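Local coordinates for protein Rho guanine nucleotide exchange factor 11 (Homo sapiens, PDB 5JHH) that acts as a guanine nucleotide exchange factor for Rho-family GTPases, probably through its linked DH (RhoGEF) and PH domains, at residues R218-G223 against I255-L260; H273-L276 against L281-L284; A241-S246 against V313-A318. All coordinates share one frame; numbering follows the deposited sequence.

Overall arrangement
All three contacts involve strands of the PH-domain sheet; contact 1 also brings in helix 189-227. Contact 2 is the buried one, two strands of a hairpin joined by backbone hydrogen bonds and aliphatic side chains. Contact 1 lies at the surface and rests on one charged pair, Arg-220 with Glu-257, between helix 189-227 and the sheet. Contact 3 is partly buried and mixes both chemistries, an aromatic-aliphatic pack beside an exposed salt bridge. Strands 254-263 and 269-277 are neighbours, joining contacts 1 and 2 through Gly-258 and Val-274; strands 280-287 and 313-315 join contacts 2 and 3. Contacts 1 and 3 do not touch, their centres about 17 Å apart.

Contact 1. Residues R218-G223 against I255-L260; sequences RHRLEG and IHEGPL
Arg-220, on the long helix 189-227 that runs from the DH domain to the PH domain as in other DH-PH tandems, faces Glu-257 on strand 254-263 of the PH sheet. The helical backbone is regular, with Glu-222 N bonded to Arg-218 O at 3.1 Å. The strand carries a classic beta bulge, where Ile-255 and His-256 both face Leu-276 of the neighbouring strand. Between the two segments only the side chains of Arg-220 and Glu-257 touch. Arg-220 swings its guanidinium round by a bend at chi3 (-61°), bringing one face of the group against Glu-257 OE2. That oxygen lies 3.4 Å from Arg-220 NH2 but well out of the guanidinium plane, and the planes of guanidinium and carboxylate stand 72° apart. The salt bridge is therefore one of charges, with no N-H aimed at the oxygen. Both groups have a stronger polar partner in Tyr-224, whose hydroxyl is hydrogen-bonded to Arg-220 NH2 and to Glu-257 OE1, so the phenol ties the charged pair together from the same helix as the arginine. Were Glu-257 replaced by an alanine, Arg-220 would probably lose its opposite charge and the Tyr-224 hydroxyl its carboxylate partner, with the guanidinium freer to turn at this surface site. The closest approach is aliphatic on the arginine side: Arg-220 CD lies 3.1 Å from Glu-257 OE2.

Contact 2. Residues H273-L276 against L281-L284; sequences HVLL and LVLL
Val-274 and Leu-281 meet across a beta hairpin of the PH sheet, strands 269-277 and 280-287; the segments 273-276 and 281-284 run at 164° to each other, their axes 4.9 Å apart at closest approach. Residue side chains alternate between two faces. On one lie Val-274, Leu-276, Leu-281 and Leu-283; here Leu-281 has CG anti to its own backbone N (chi1 -175°), which brings CD1 toward the partner strand, 3.6 Å from Val-274 CG2. The same CD1 touches Leu-276 CB, while Leu-283 CD2 comes to Val-274 CB at 4.0 Å, so Val-274 lies against two leucines. Trp-358 and Leu-361 of helix 352-368 pack on Val-274 and Leu-276 at this face. On the other lie His-273, Leu-275, Val-282 and Leu-284. There Leu-275 and Val-282 cross at a slant, Leu-275 CG against Val-282 CG2 at 4.1 Å, and Leu-284 CD1 adds a looser touch to the same CG. Tyr-224 and Leu-249 pack on Leu-275. Two hydrogen-bonded pairs fix the register. The His-273 and Leu-284 bonds are tilted from the carbonyl planes, whereas those of Leu-275 and Val-282 lie in plane, with Val-282 N reaching Leu-275 O at 3.0 Å, 169° at the hydrogen.

Contact 3. Residues A241-S246 against V313-A318; sequences AAEFKS and VLKLNA
A partly buried contact, apolar inside and charged at its outer side, sets Phe-244 and Glu-243 against Val-313 and Lys-315, pinning the loop between strands 228-229 and 254-263 to strand 313-315. In the model Val-313 presents CG1 over one face of the Phe-244 ring, 22° off the ring normal, as a CH-pi contact displaced toward the rim; the closeness of the two groups is doubtful. Over the centre of the opposite face lies Glu-243 CG, 3.8 Å above the plane, so the ring is layered between a valine methyl and the methylene of its own chain neighbour. With CG anti to the carbonyl carbon (chi1 -58°), the Phe-244 ring is directed at Val-313. The loop itself is turned tightly, with Phe-244 N bonded to Ala-241 O at 3.2 Å. Strand 313-315 pairs antiparallel with strand 280-287 in the PH fold, a curled, largely antiparallel sheet closed by the C-terminal helix 352-368, and Leu-314 bonds by backbone with Leu-281. Its residues alternate: Val-313 points to the loop, whereas Leu-314 points away and meets Ile-333 and Cys-335. Leu-280 touches Phe-244, Val-313 and Lys-315 alike. At the exposed side the Lys-315 chain passes the ring obliquely, CE lying 4.0 Å from Phe-244 CZ, and bends at chi4 (95°) to bring the ammonium to the carboxylate. In the resulting salt bridge Lys-315 NZ stands 3.5 Å from Glu-243 OE2 and almost as near, at 3.6 Å, to Glu-243 OE1.

Contact 1. Residues R218-G223 against I255-L260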
loop_
_atom_site.group_PDB
_atom_site.type_symbol
_atom_site.label_atom_id
_atom_site.label_comp_id
_atom_site.label_asym_id
_atom_site.label_seq_id
_atom_site.Cartn_x
_atom_site.Cartn_y
_atom_site.Cartn_z
ATOM N N ARG A 218 17.769 2.282 1.492
ATOM C CA ARG A 218 19.194 2.055 1.770
ATOM C C ARG A 218 19.735 0.878 0.989
ATOM O O ARG A 218 20.829 0.954 0.403
ATOM C CB ARG A 218 19.439 1.850 3.254
ATOM C CG ARG A 218 20.920 1.806 3.662
ATOM C CD ARG A 218 21.132 1.775 5.184
ATOM N NE ARG A 218 20.762 0.471 5.758
ATOM C CZ ARG A 218 19.738 0.247 6.595
ATOM N NH1 ARG A 218 18.973 1.250 7.036
ATOM N NH2 ARG A 218 19.476 -0.999 7.007
ATOM N N HIS A 219 18.969 -0.212 0.982
ATOM C CA HIS A 219 19.347 -1.391 0.235
ATOM C C HIS A 219 19.394 -1.092 -1.273
ATOM O O HIS A 219 20.325 -1.462 -1.949
ATOM C CB HIS A 219 18.352 -2.501 0.537
ATOM C CG HIS A 219 18.635 -3.793 -0.160
ATOM N ND1 HIS A 219 18.050 -4.139 -1.365
ATOM C CD2 HIS A 219 19.396 -4.849 0.207
ATOM C CE1 HIS A 219 18.458 -5.348 -1.720
ATOM N NE2 HIS A 219 19.267 -5.804 -0.776
ATOM N N ARG A 220 18.393 -0.389 -1.775
ATOM C CA ARG A 220 18.349 0.002 -3.183
ATOM C C ARG A 220 19.595 0.829 -3.616
ATOM O O ARG A 220 20.231 0.550 -4.653
ATOM C CB ARG A 220 17.036 0.752 -3.473
ATOM C CG ARG A 220 16.950 1.311 -4.888
ATOM C CD ARG A 220 15.579 1.893 -5.185
ATOM N NE ARG A 220 14.532 0.881 -5.089
ATOM C CZ ARG A 220 14.111 0.109 -6.096
ATOM N NH1 ARG A 220 13.158 -0.791 -5.882
ATOM N NH2 ARG A 220 14.617 0.238 -7.318
ATOM N N LEU A 221 20.004 1.777 -2.778
ATOM C CA LEU A 221 21.143 2.648 -3.103
ATOM C C LEU A 221 22.501 1.960 -3.017
ATOM O O LEU A 221 23.407 2.300 -3.774
ATOM C CB LEU A 221 21.184 3.832 -2.186
ATOM C CG LEU A 221 20.016 4.776 -2.318
ATOM C CD1 LEU A 221 19.957 5.681 -1.108
ATOM C CD2 LEU A 221 20.131 5.595 -3.574
ATOM N N GLU A 222 22.654 1.021 -2.100
ATOM C CA GLU A 222 23.816 0.145 -2.129
ATOM C C GLU A 222 23.908 -0.619 -3.436
ATOM O O GLU A 222 25.002 -0.817 -3.961
ATOM C CB GLU A 222 23.788 -0.878 -1.011
ATOM C CG GLU A 222 23.966 -0.311 0.380
ATOM C CD GLU A 222 23.360 -1.214 1.466
ATOM O OE1 GLU A 222 22.782 -2.278 1.120
ATOM O OE2 GLU A 222 23.447 -0.854 2.669
ATOM N N GLY A 223 22.776 -1.095 -3.938
ATOM C CA GLY A 223 22.806 -1.868 -5.174
ATOM C C GLY A 223 23.166 -0.974 -6.338
ATOM O O GLY A 223 23.912 -1.359 -7.211
ATOM N N ILE A 255 14.786 10.710 -1.941
ATOM C CA ILE A 255 13.441 11.180 -1.813
ATOM C C ILE A 255 12.561 10.534 -2.838
ATOM O O ILE A 255 11.401 10.211 -2.565
ATOM C CB ILE A 255 13.414 12.705 -2.004
ATOM C CG1 ILE A 255 14.283 13.376 -0.912
ATOM C CG2 ILE A 255 11.998 13.247 -2.039
ATOM C CD1 ILE A 255 14.135 14.886 -0.765
ATOM N N HIS A 256 13.089 10.379 -4.042
ATOM C CA HIS A 256 12.282 9.926 -5.167
ATOM C C HIS A 256 13.207 9.428 -6.249
ATOM O O HIS A 256 14.387 9.700 -6.208
ATOM C CB HIS A 256 11.416 11.061 -5.689
ATOM C CG HIS A 256 10.321 10.608 -6.583
ATOM N ND1 HIS A 256 10.212 11.016 -7.894
ATOM C CD2 HIS A 256 9.272 9.789 -6.354
ATOM C CE1 HIS A 256 9.141 10.461 -8.438
ATOM N NE2 HIS A 256 8.561 9.700 -7.526
ATOM N N GLU A 257 12.682 8.624 -7.161
ATOM C CA GLU A 257 13.430 8.183 -8.327
ATOM C C GLU A 257 12.460 7.862 -9.466
ATOM O O GLU A 257 11.255 7.759 -9.272
ATOM C CB GLU A 257 14.300 6.978 -7.978
ATOM C CG GLU A 257 13.502 5.750 -7.640
ATOM C CD GLU A 257 14.315 4.480 -7.611
ATOM O OE1 GLU A 257 15.442 4.447 -8.155
ATOM O OE2 GLU A 257 13.775 3.480 -7.095
ATOM N N GLY A 258 12.974 7.742 -10.671
ATOM C CA GLY A 258 12.086 7.597 -11.774
ATOM C C GLY A 258 12.726 7.872 -13.117
ATOM O O GLY A 258 13.761 8.529 -13.217
ATOM N N PRO A 259 12.109 7.343 -14.160
ATOM C CA PRO A 259 12.550 7.612 -15.496
ATOM C C PRO A 259 12.060 8.999 -15.945
ATOM O O PRO A 259 10.967 9.418 -15.583
ATOM C CB PRO A 259 11.876 6.492 -16.305
ATOM C CG PRO A 259 10.600 6.223 -15.558
ATOM C CD PRO A 259 10.940 6.446 -14.111
ATOM N N LEU A 260 12.910 9.703 -16.674
ATOM C CA LEU A 260 12.604 11.010 -17.252
ATOM C C LEU A 260 13.314 11.096 -18.605
ATOM O O LEU A 260 14.395 10.529 -18.793
ATOM C CB LEU A 260 13.125 12.132 -16.339
ATOM C CG LEU A 260 12.347 12.333 -15.033
ATOM C CD1 LEU A 260 13.046 13.349 -14.152
ATOM C CD2 LEU A 260 10.910 12.764 -15.291
#

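Contact 2. Residues H273-L276 against L281-L284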
loop_
_atom_site.group_PDB
_atom_site.type_symbol
_atom_site.label_atom_id
_atom_site.label_comp_id
_atom_site.label_asym_id
_atom_site.label_seq_id
_atom_site.Cartn_x
_atom_site.Cartn_y
_atom_site.Cartn_z
ATOM N N HIS A 273 17.431 7.576 -16.182
ATOM C CA HIS A 273 16.876 7.273 -14.880
ATOM C C HIS A 273 17.407 8.238 -13.822
ATOM O O HIS A 273 18.614 8.353 -13.644
ATOM C CB HIS A 273 17.240 5.863 -14.483
ATOM C CG HIS A 273 16.559 5.440 -13.235
ATOM N ND1 HIS A 273 17.186 5.463 -12.013
ATOM C CD2 HIS A 273 15.272 5.109 -12.997
ATOM C CE1 HIS A 273 16.338 5.079 -11.084
ATOM N NE2 HIS A 273 15.167 4.866 -11.654
ATOM N N VAL A 274 16.523 8.897 -13.080
ATOM C CA VAL A 274 16.989 9.978 -12.231
ATOM C C VAL A 274 16.663 9.827 -10.756
ATOM O O VAL A 274 15.561 9.433 -10.383
ATOM C CB VAL A 274 16.685 11.380 -12.836
ATOM C CG1 VAL A 274 15.901 11.293 -14.132
ATOM C CG2 VAL A 274 16.042 12.313 -11.840
ATOM N N LEU A 275 17.659 10.133 -9.924
ATOM C CA LEU A 275 17.512 10.056 -8.493
ATOM C C LEU A 275 17.364 11.422 -7.926
ATOM O O LEU A 275 18.202 12.254 -8.167
ATOM C CB LEU A 275 18.733 9.465 -7.842
ATOM C CG LEU A 275 19.248 8.158 -8.422
ATOM C CD1 LEU A 275 20.355 7.636 -7.521
ATOM C CD2 LEU A 275 18.122 7.138 -8.609
ATOM N N LEU A 276 16.327 11.646 -7.129
ATOM C CA LEU A 276 16.221 12.846 -6.352
ATOM C C LEU A 276 16.677 12.542 -4.928
ATOM O O LEU A 276 15.968 11.921 -4.169
ATOM C CB LEU A 276 14.792 13.378 -6.367
ATOM C CG LEU A 276 14.554 14.507 -5.384
ATOM C CD1 LEU A 276 15.612 15.595 -5.515
ATOM C CD2 LEU A 276 13.165 15.080 -5.557
ATOM N N LEU A 281 20.124 16.332 -7.407
ATOM C CA LEU A 281 19.445 15.587 -8.463
ATOM C C LEU A 281 20.497 14.926 -9.356
ATOM O O LEU A 281 21.385 15.613 -9.838
ATOM C CB LEU A 281 18.624 16.535 -9.311
ATOM C CG LEU A 281 17.747 15.900 -10.391
ATOM C CD1 LEU A 281 16.608 15.154 -9.717
ATOM C CD2 LEU A 281 17.201 16.951 -11.370
ATOM N N VAL A 282 20.427 13.608 -9.564
ATOM C CA VAL A 282 21.478 12.913 -10.319
ATOM C C VAL A 282 20.875 12.221 -11.528
ATOM O O VAL A 282 19.864 11.520 -11.425
ATOM C CB VAL A 282 22.410 11.980 -9.474
ATOM C CG1 VAL A 282 22.282 12.199 -7.982
ATOM C CG2 VAL A 282 22.233 10.525 -9.804
ATOM N N LEU A 283 21.480 12.490 -12.686
ATOM C CA LEU A 283 20.974 12.023 -13.965
ATOM C C LEU A 283 21.821 10.852 -14.457
ATOM O O LEU A 283 23.043 10.963 -14.615
ATOM C CB LEU A 283 21.002 13.149 -14.982
ATOM C CG LEU A 283 20.390 14.468 -14.525
ATOM C CD1 LEU A 283 20.727 15.583 -15.500
ATOM C CD2 LEU A 283 18.887 14.340 -14.393
ATOM N N LEU A 284 21.173 9.708 -14.643
ATOM C CA LEU A 284 21.895 8.510 -14.962
ATOM C C LEU A 284 21.380 7.979 -16.257
ATOM O O LEU A 284 20.194 8.132 -16.589
ATOM C CB LEU A 284 21.731 7.470 -13.868
ATOM C CG LEU A 284 22.291 7.815 -12.493
ATOM C CD1 LEU A 284 21.898 6.757 -11.469
ATOM C CD2 LEU A 284 23.802 7.944 -12.552
#

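Contact 3. Residues A241-S246 against V313-A318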
loop_
_atom_site.group_PDB
_atom_site.type_symbol
_atom_site.label_atom_id
_atom_site.label_comp_id
_atom_site.label_asym_id
_atom_site.label_seq_id
_atom_site.Cartn_x
_atom_site.Cartn_y
_atom_site.Cartn_z
ATOM N N ALA A 241 31.521 19.251 -13.147
ATOM C CA ALA A 241 31.191 17.831 -13.081
ATOM C C ALA A 241 32.219 17.037 -12.265
ATOM O O ALA A 241 31.897 16.009 -11.687
ATOM C CB ALA A 241 31.068 17.255 -14.490
ATOM N N ALA A 242 33.453 17.523 -12.200
ATOM C CA ALA A 242 34.565 16.698 -11.736
ATOM C C ALA A 242 34.497 16.342 -10.250
ATOM O O ALA A 242 35.006 15.295 -9.839
ATOM C CB ALA A 242 35.888 17.381 -12.056
ATOM N N GLU A 243 33.879 17.203 -9.445
ATOM C CA GLU A 243 33.811 16.967 -8.001
ATOM C C GLU A 243 32.929 15.756 -7.645
ATOM O O GLU A 243 32.998 15.243 -6.524
ATOM C CB GLU A 243 33.324 18.222 -7.264
ATOM C CG GLU A 243 31.818 18.381 -7.228
ATOM C CD GLU A 243 31.386 19.749 -6.745
ATOM O OE1 GLU A 243 31.348 20.683 -7.582
ATOM O OE2 GLU A 243 31.053 19.879 -5.543
ATOM N N PHE A 244 32.116 15.290 -8.598
ATOM C CA PHE A 244 31.291 14.086 -8.393
ATOM C C PHE A 244 31.859 12.837 -9.055
ATOM O O PHE A 244 31.106 11.965 -9.460
ATOM C CB PHE A 244 29.862 14.317 -8.909
ATOM C CG PHE A 244 29.156 15.477 -8.257
ATOM C CD1 PHE A 244 28.899 15.466 -6.887
ATOM C CD2 PHE A 244 28.738 16.579 -9.017
ATOM C CE1 PHE A 244 28.253 16.535 -6.285
ATOM C CE2 PHE A 244 28.095 17.647 -8.423
ATOM C CZ PHE A 244 27.855 17.629 -7.055
ATOM N N LYS A 245 33.179 12.747 -9.164
ATOM C CA LYS A 245 33.823 11.555 -9.714
ATOM C C LYS A 245 33.801 10.400 -8.708
ATOM O O LYS A 245 33.803 9.222 -9.100
ATOM C CB LYS A 245 35.264 11.869 -10.161
ATOM C CG LYS A 245 36.220 12.411 -9.093
ATOM C CD LYS A 245 37.434 13.075 -9.754
ATOM C CE LYS A 245 38.413 13.669 -8.749
ATOM N NZ LYS A 245 39.300 12.630 -8.150
ATOM N N SER A 246 33.765 10.743 -7.420
ATOM C CA SER A 246 33.716 9.748 -6.362
ATOM C C SER A 246 32.359 9.808 -5.618
ATOM O O SER A 246 32.245 9.395 -4.452
ATOM C CB SER A 246 34.872 9.991 -5.393
ATOM O OG SER A 246 34.732 11.287 -4.837
ATOM N N VAL A 313 24.985 16.037 -12.530
ATOM C CA VAL A 313 24.599 16.249 -11.156
ATOM C C VAL A 313 24.234 17.707 -10.967
ATOM O O VAL A 313 24.936 18.596 -11.430
ATOM C CB VAL A 313 25.752 15.932 -10.218
ATOM C CG1 VAL A 313 25.354 16.190 -8.774
ATOM C CG2 VAL A 313 26.182 14.500 -10.403
ATOM N N LEU A 314 23.137 17.949 -10.274
ATOM C CA LEU A 314 22.693 19.309 -9.949
ATOM C C LEU A 314 22.581 19.440 -8.452
ATOM O O LEU A 314 22.126 18.528 -7.798
ATOM C CB LEU A 314 21.336 19.587 -10.619
ATOM C CG LEU A 314 21.423 19.480 -12.150
ATOM C CD1 LEU A 314 20.100 19.689 -12.855
ATOM C CD2 LEU A 314 22.447 20.488 -12.660
ATOM N N LYS A 315 23.017 20.574 -7.920
ATOM C CA LYS A 315 22.848 20.897 -6.520
ATOM C C LYS A 315 21.533 21.626 -6.327
ATOM O O LYS A 315 21.269 22.665 -6.941
ATOM C CB LYS A 315 24.007 21.739 -6.020
ATOM C CG LYS A 315 25.363 21.067 -6.177
ATOM C CD LYS A 315 26.303 21.574 -5.089
ATOM C CE LYS A 315 27.760 21.201 -5.334
ATOM N NZ LYS A 315 28.501 22.291 -6.024
ATOM N N LEU A 316 20.709 21.068 -5.452
ATOM C CA LEU A 316 19.364 21.534 -5.263
ATOM C C LEU A 316 19.326 22.903 -4.646
ATOM O O LEU A 316 18.315 23.570 -4.738
ATOM C CB LEU A 316 18.588 20.543 -4.401
ATOM C CG LEU A 316 18.325 19.153 -5.011
ATOM C CD1 LEU A 316 17.669 18.273 -3.983
ATOM C CD2 LEU A 316 17.460 19.217 -6.258
ATOM N N ASN A 317 20.412 23.344 -4.027
ATOM C CA ASN A 317 20.437 24.702 -3.468
ATOM C C ASN A 317 20.748 25.789 -4.494
ATOM O O ASN A 317 20.720 26.976 -4.164
ATOM C CB ASN A 317 21.454 24.799 -2.330
ATOM C CG ASN A 317 22.841 24.440 -2.767
ATOM O OD1 ASN A 317 23.130 24.345 -3.953
ATOM N ND2 ASN A 317 23.698 24.201 -1.814
ATOM N N ALA A 318 21.031 25.362 -5.724
ATOM C CA ALA A 318 21.453 26.226 -6.822
ATOM C C ALA A 318 20.586 25.991 -8.066
ATOM O O ALA A 318 21.092 26.007 -9.206
ATOM C CB ALA A 318 22.918 25.948 -7.152
#